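Local atomic coordinates of RING finger protein unkempt homolog (PDB entry 5ELH), a protein that binds RNA sequence-specifically through clustered CCCH zinc fingers and represses translation, shaping the early morphology of cortical neurons in the embryonic brain. Residues H22-T25 with T31-H34; P17-H22 with H34-N39. One frame throughout, in Å; residues are numbered along the deposited sequence.

In the fold
After helix 3-10 the chain, within the first zinc finger of this RNA-binding fragment, passes Cys-16, the first ligand of its zinc. It next forms 17-22, the first half of interaction 2, and runs straight on into 22-25, the first half of interaction 1. A five-residue loop returns it to 31-34, closing interaction 1; the chain then continues into 34-39 and closes interaction 2. The two contacts are therefore concentric, 1 within 2, sharing His-22 and His-34, with centres about 7 Å apart. Interaction 1 supplies two cysteine ligands, while interaction 2 brings in the histidine and stacks a phenylalanine on it. Together they fold the finger back on its own metal.

Interaction 1 (H22-T25 with T31-H34); sequences HKCT and TCFH. With ZN (zinc ion), chain D.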
loop_
_atom_site.group_PDB
_atom_site.type_symbol
_atom_site.label_atom_id
_atom_site.label_comp_id
_atom_site.label_asym_id
_atom_site.label_seq_id
_atom_site.Cartn_x
_atom_site.Cartn_y
_atom_site.Cartn_z
ATOM N N HIS A 22 -19.177 12.703 -3.734
ATOM C CA HIS A 22 -20.340 12.389 -2.907
ATOM C C HIS A 22 -20.801 10.958 -3.188
ATOM O O HIS A 22 -21.993 10.680 -3.234
ATOM C CB HIS A 22 -21.488 13.383 -3.162
ATOM C CG HIS A 22 -22.453 13.497 -2.019
ATOM N ND1 HIS A 22 -23.402 12.537 -1.744
ATOM C CD2 HIS A 22 -22.609 14.457 -1.077
ATOM C CE1 HIS A 22 -24.100 12.899 -0.683
ATOM N NE2 HIS A 22 -23.638 14.060 -0.258
ATOM N N LYS A 23 -19.839 10.062 -3.389
ATOM C CA LYS A 23 -20.132 8.655 -3.654
ATOM C C LYS A 23 -19.600 7.761 -2.535
ATOM O O LYS A 23 -19.768 6.547 -2.584
ATOM C CB LYS A 23 -19.508 8.211 -4.979
ATOM C CG LYS A 23 -20.137 8.806 -6.220
ATOM C CD LYS A 23 -19.313 8.444 -7.452
ATOM C CE LYS A 23 -19.941 8.962 -8.740
ATOM N NZ LYS A 23 -19.067 8.700 -9.921
ATOM N N CYS A 24 -18.945 8.346 -1.538
ATOM C CA CYS A 24 -18.474 7.547 -0.408
ATOM C C CYS A 24 -19.619 7.287 0.568
ATOM O O CYS A 24 -20.264 8.221 1.047
ATOM C CB CYS A 24 -17.310 8.205 0.317
ATOM S SG CYS A 24 -16.600 7.116 1.595
ATOM N N THR A 25 -19.864 6.008 0.839
ATOM C CA THR A 25 -20.923 5.578 1.742
ATOM C C THR A 25 -20.426 5.449 3.169
ATOM O O THR A 25 -21.184 5.031 4.046
ATOM C CB THR A 25 -21.459 4.190 1.350
ATOM O OG1 THR A 25 -20.432 3.210 1.562
ATOM C CG2 THR A 25 -21.886 4.169 -0.103
ATOM N N THR A 31 -16.400 5.778 8.632
ATOM C CA THR A 31 -15.605 4.560 8.773
ATOM C C THR A 31 -14.597 4.406 7.643
ATOM O O THR A 31 -14.032 3.326 7.455
ATOM C CB THR A 31 -16.490 3.306 8.733
ATOM O OG1 THR A 31 -17.071 3.176 7.428
ATOM C CG2 THR A 31 -17.581 3.377 9.790
ATOM N N CYS A 32 -14.384 5.467 6.873
ATOM C CA CYS A 32 -13.556 5.348 5.685
ATOM C C CYS A 32 -12.091 5.228 6.063
ATOM O O CYS A 32 -11.625 5.809 7.043
ATOM C CB CYS A 32 -13.747 6.529 4.729
ATOM S SG CYS A 32 -13.028 6.218 3.082
ATOM N N PHE A 33 -11.371 4.471 5.251
ATOM C CA PHE A 33 -9.946 4.264 5.448
ATOM C C PHE A 33 -9.132 5.471 4.969
ATOM O O PHE A 33 -7.967 5.634 5.333
ATOM C CB PHE A 33 -9.520 3.016 4.683
ATOM C CG PHE A 33 -8.192 2.490 5.096
ATOM C CD1 PHE A 33 -8.073 1.698 6.223
ATOM C CD2 PHE A 33 -7.058 2.797 4.370
ATOM C CE1 PHE A 33 -6.843 1.216 6.615
ATOM C CE2 PHE A 33 -5.831 2.316 4.756
ATOM C CZ PHE A 33 -5.723 1.528 5.879
ATOM N N HIS A 34 -9.760 6.315 4.159
ATOM C CA HIS A 34 -9.079 7.436 3.524
ATOM C C HIS A 34 -9.567 8.743 4.123
ATOM O O HIS A 34 -10.616 8.769 4.757
ATOM C CB HIS A 34 -9.357 7.389 2.030
ATOM C CG HIS A 34 -8.979 6.089 1.403
ATOM N ND1 HIS A 34 -7.673 5.651 1.333
ATOM C CD2 HIS A 34 -9.734 5.112 0.848
ATOM C CE1 HIS A 34 -7.639 4.469 0.745
ATOM N NE2 HIS A 34 -8.877 4.119 0.440
HETATM ZN ZN ZN D . -14.343 7.736 1.835
#
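Cys-24 and Cys-32 point their side chains at each other across a zinc ion, and that metal is what joins the two segments. Each CB leads inward from its own backbone, and both sulfurs reach the ion from separate directions: Cys-24 SG lies 2.4 Å from ZN and Cys-32 SG the same 2.4 Å, with an S-Zn-S angle of about 115°, close to tetrahedral. The sulfurs themselves stay 4.0 Å apart, SG of Cys-24 to SG of Cys-32, so they meet through the metal and form no disulfide. In Cys-24 the sulfur is swung opposite the main-chain nitrogen (chi1 -173°), which carries it out from the loop to the zinc, and Cys-32 adopts the same setting. Beyond the metal bond, Cys-32 SG accepts a nearly straight hydrogen bond from the backbone N of His-34, 3.4 Å long with an angle of 166° at the hydrogen. Cys-24 SG is likewise hydrogen-bonded, to a residue flanking one of the segments. Cys-16 and His-36 complete the site, giving the C-X7-C-X7-C-X3-H spacing of a CCCH zinc finger. With three cysteine sulfurs and one histidine nitrogen around it, the ion is probably bound by thiolates, whose negative charge the zinc would only partly balance, with the N-H to sulfur bond probably easing the rest.

Interaction 2 (P17-H22 with H34-N39); sequences PLFVQH and HWHFVN. With ZN (zinc ion), chain D.
The phenyl ring of Phe-19 lies over the imidazole of His-36 as an offset stack, their planes only 12° from parallel and the centroids 4.2 Å apart. The overlap is close at one corner, where Phe-19 CD1 sits 3.2 Å from His-36 ND1. Two CH-pi contacts finish it off in a reciprocal way: CB of Phe-19 stands 3.6 Å above the centroid of the His-36 ring, and CB of His-36 stands over the centre of the Phe-19 ring. With CG of Phe-19 turned opposite its main-chain nitrogen (chi1 175°), the ring is laid along the histidine side chain in this way.

A second aromatic pair is T-shaped. Phe-19 presents its edge to the face of Phe-37, planes at 76°, and CZ meets CZ of Phe-37 at 3.6 Å.

Metal and polar bonds hold the imidazole from its two nitrogens. NE2 of His-36 binds ZN at 2.0 Å, while ND1 is hydrogen-bonded to ND1 of His-27, so the two bonds fix the ring's rotation independently of Phe-19. An alanine in place of Phe-19 would keep CB over the imidazole, but would probably leave most of that stack lost and Phe-37 without its edge-to-face partner.

A short 3-10 turn at 19-20 carries Phe-19, and a second begins at 38-39, just past Phe-37. Both lie in the long irregular stretch between helix 3-10 and helix 87-90, with no strand nearby, so zinc and aromatic packing join these parts of the first finger.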
loop_
_atom_site.group_PDB
_atom_site.type_symbol
_atom_site.label_atom_id
_atom_site.label_comp_id
_atom_site.label_asym_id
_atom_site.label_seq_id
_atom_site.Cartn_x
_atom_site.Cartn_y
_atom_site.Cartn_z
ATOM N N PRO A 17 -11.126 8.962 -3.148
ATOM C CA PRO A 17 -11.623 9.351 -4.476
ATOM C C PRO A 17 -13.150 9.302 -4.601
ATOM O O PRO A 17 -13.714 9.936 -5.494
ATOM C CB PRO A 17 -10.978 8.320 -5.410
ATOM C CG PRO A 17 -10.721 7.136 -4.543
ATOM C CD PRO A 17 -10.372 7.695 -3.193
ATOM N N LEU A 18 -13.815 8.558 -3.721
ATOM C CA LEU A 18 -15.273 8.484 -3.755
ATOM C C LEU A 18 -15.905 9.708 -3.090
ATOM O O LEU A 18 -16.919 10.220 -3.560
ATOM C CB LEU A 18 -15.773 7.209 -3.063
ATOM C CG LEU A 18 -15.536 5.861 -3.751
ATOM C CD1 LEU A 18 -16.239 4.763 -2.963
ATOM C CD2 LEU A 18 -15.993 5.852 -5.200
ATOM N N PHE A 19 -15.304 10.173 -1.996
ATOM C CA PHE A 19 -15.891 11.268 -1.226
ATOM C C PHE A 19 -15.992 12.551 -2.047
ATOM O O PHE A 19 -16.986 13.290 -1.965
ATOM C CB PHE A 19 -15.096 11.547 0.047
ATOM C CG PHE A 19 -15.597 12.744 0.800
ATOM C CD1 PHE A 19 -16.763 12.664 1.547
ATOM C CD2 PHE A 19 -14.930 13.961 0.729
ATOM C CE1 PHE A 19 -17.242 13.765 2.229
ATOM C CE2 PHE A 19 -15.398 15.060 1.411
ATOM C CZ PHE A 19 -16.562 14.966 2.158
ATOM N N VAL A 20 -14.971 12.802 -2.856
ATOM C CA VAL A 20 -14.929 14.010 -3.663
ATOM C C VAL A 20 -16.102 14.047 -4.634
ATOM O O VAL A 20 -16.451 15.104 -5.150
ATOM C CB VAL A 20 -13.600 14.127 -4.443
ATOM C CG1 VAL A 20 -12.415 14.078 -3.500
ATOM C CG2 VAL A 20 -13.470 13.001 -5.440
ATOM N N GLN A 21 -16.714 12.886 -4.862
ATOM C CA GLN A 21 -17.847 12.775 -5.775
ATOM C C GLN A 21 -19.176 12.547 -5.056
ATOM O O GLN A 21 -20.179 12.246 -5.694
ATOM C CB GLN A 21 -17.606 11.632 -6.755
ATOM C CG GLN A 21 -16.523 11.927 -7.767
ATOM C CD GLN A 21 -16.007 10.679 -8.452
ATOM O OE1 GLN A 21 -16.041 9.583 -7.887
ATOM N NE2 GLN A 21 -15.525 10.837 -9.681
ATOM N N HIS A 22 -19.177 12.703 -3.734
ATOM C CA HIS A 22 -20.340 12.389 -2.907
ATOM C C HIS A 22 -20.801 10.958 -3.188
ATOM O O HIS A 22 -21.993 10.680 -3.234
ATOM C CB HIS A 22 -21.488 13.383 -3.162
ATOM C CG HIS A 22 -22.453 13.497 -2.019
ATOM N ND1 HIS A 22 -23.402 12.537 -1.744
ATOM C CD2 HIS A 22 -22.609 14.457 -1.077
ATOM C CE1 HIS A 22 -24.100 12.899 -0.683
ATOM N NE2 HIS A 22 -23.638 14.060 -0.258
ATOM N N HIS A 34 -9.760 6.315 4.159
ATOM C CA HIS A 34 -9.079 7.436 3.524
ATOM C C HIS A 34 -9.567 8.743 4.123
ATOM O O HIS A 34 -10.616 8.769 4.757
ATOM C CB HIS A 34 -9.357 7.389 2.030
ATOM C CG HIS A 34 -8.979 6.089 1.403
ATOM N ND1 HIS A 34 -7.673 5.651 1.333
ATOM C CD2 HIS A 34 -9.734 5.112 0.848
ATOM C CE1 HIS A 34 -7.639 4.469 0.745
ATOM N NE2 HIS A 34 -8.877 4.119 0.440
ATOM N N TRP A 35 -8.813 9.829 3.954
ATOM C CA TRP A 35 -9.270 11.102 4.487
ATOM C C TRP A 35 -10.273 11.761 3.544
ATOM O O TRP A 35 -10.207 11.606 2.323
ATOM C CB TRP A 35 -8.122 12.051 4.875
ATOM C CG TRP A 35 -7.200 12.543 3.801
ATOM C CD1 TRP A 35 -5.964 12.061 3.504
ATOM C CD2 TRP A 35 -7.418 13.657 2.925
ATOM N NE1 TRP A 35 -5.399 12.792 2.489
ATOM C CE2 TRP A 35 -6.274 13.778 2.112
ATOM C CE3 TRP A 35 -8.476 14.552 2.739
ATOM C CZ2 TRP A 35 -6.153 14.759 1.129
ATOM C CZ3 TRP A 35 -8.359 15.524 1.760
ATOM C CH2 TRP A 35 -7.201 15.620 0.968
ATOM N N HIS A 36 -11.218 12.470 4.146
ATOM C CA HIS A 36 -12.240 13.187 3.401
ATOM C C HIS A 36 -11.945 14.693 3.458
ATOM O O HIS A 36 -12.057 15.392 2.458
ATOM C CB HIS A 36 -13.629 12.867 3.967
ATOM C CG HIS A 36 -14.116 11.480 3.656
ATOM N ND1 HIS A 36 -15.378 11.044 3.999
ATOM C CD2 HIS A 36 -13.519 10.436 3.035
ATOM C CE1 HIS A 36 -15.539 9.796 3.602
ATOM N NE2 HIS A 36 -14.430 9.401 3.010
ATOM N N PHE A 37 -11.565 15.187 4.633
ATOM C CA PHE A 37 -11.159 16.582 4.774
ATOM C C PHE A 37 -9.695 16.644 5.121
ATOM O O PHE A 37 -9.165 15.742 5.759
ATOM C CB PHE A 37 -11.983 17.289 5.843
ATOM C CG PHE A 37 -13.453 17.217 5.589
ATOM C CD1 PHE A 37 -14.023 17.971 4.589
ATOM C CD2 PHE A 37 -14.252 16.368 6.330
ATOM C CE1 PHE A 37 -15.382 17.895 4.338
ATOM C CE2 PHE A 37 -15.613 16.289 6.087
ATOM C CZ PHE A 37 -16.175 17.055 5.089
ATOM N N VAL A 38 -9.044 17.714 4.685
ATOM C CA VAL A 38 -7.605 17.840 4.867
ATOM C C VAL A 38 -7.199 17.697 6.334
ATOM O O VAL A 38 -6.147 17.122 6.637
ATOM C CB VAL A 38 -7.098 19.174 4.276
ATOM C CG1 VAL A 38 -5.641 19.416 4.652
ATOM C CG2 VAL A 38 -7.260 19.153 2.774
ATOM N N ASN A 39 -8.027 18.193 7.250
ATOM C CA ASN A 39 -7.691 18.080 8.669
ATOM C C ASN A 39 -7.786 16.657 9.216
ATOM O O ASN A 39 -7.407 16.413 10.360
ATOM C CB ASN A 39 -8.496 19.055 9.533
ATOM C CG ASN A 39 -9.984 18.819 9.469
ATOM O OD1 ASN A 39 -10.455 17.816 8.942
ATOM N ND2 ASN A 39 -10.740 19.760 10.011
HETATM ZN ZN ZN D . -14.343 7.736 1.835
#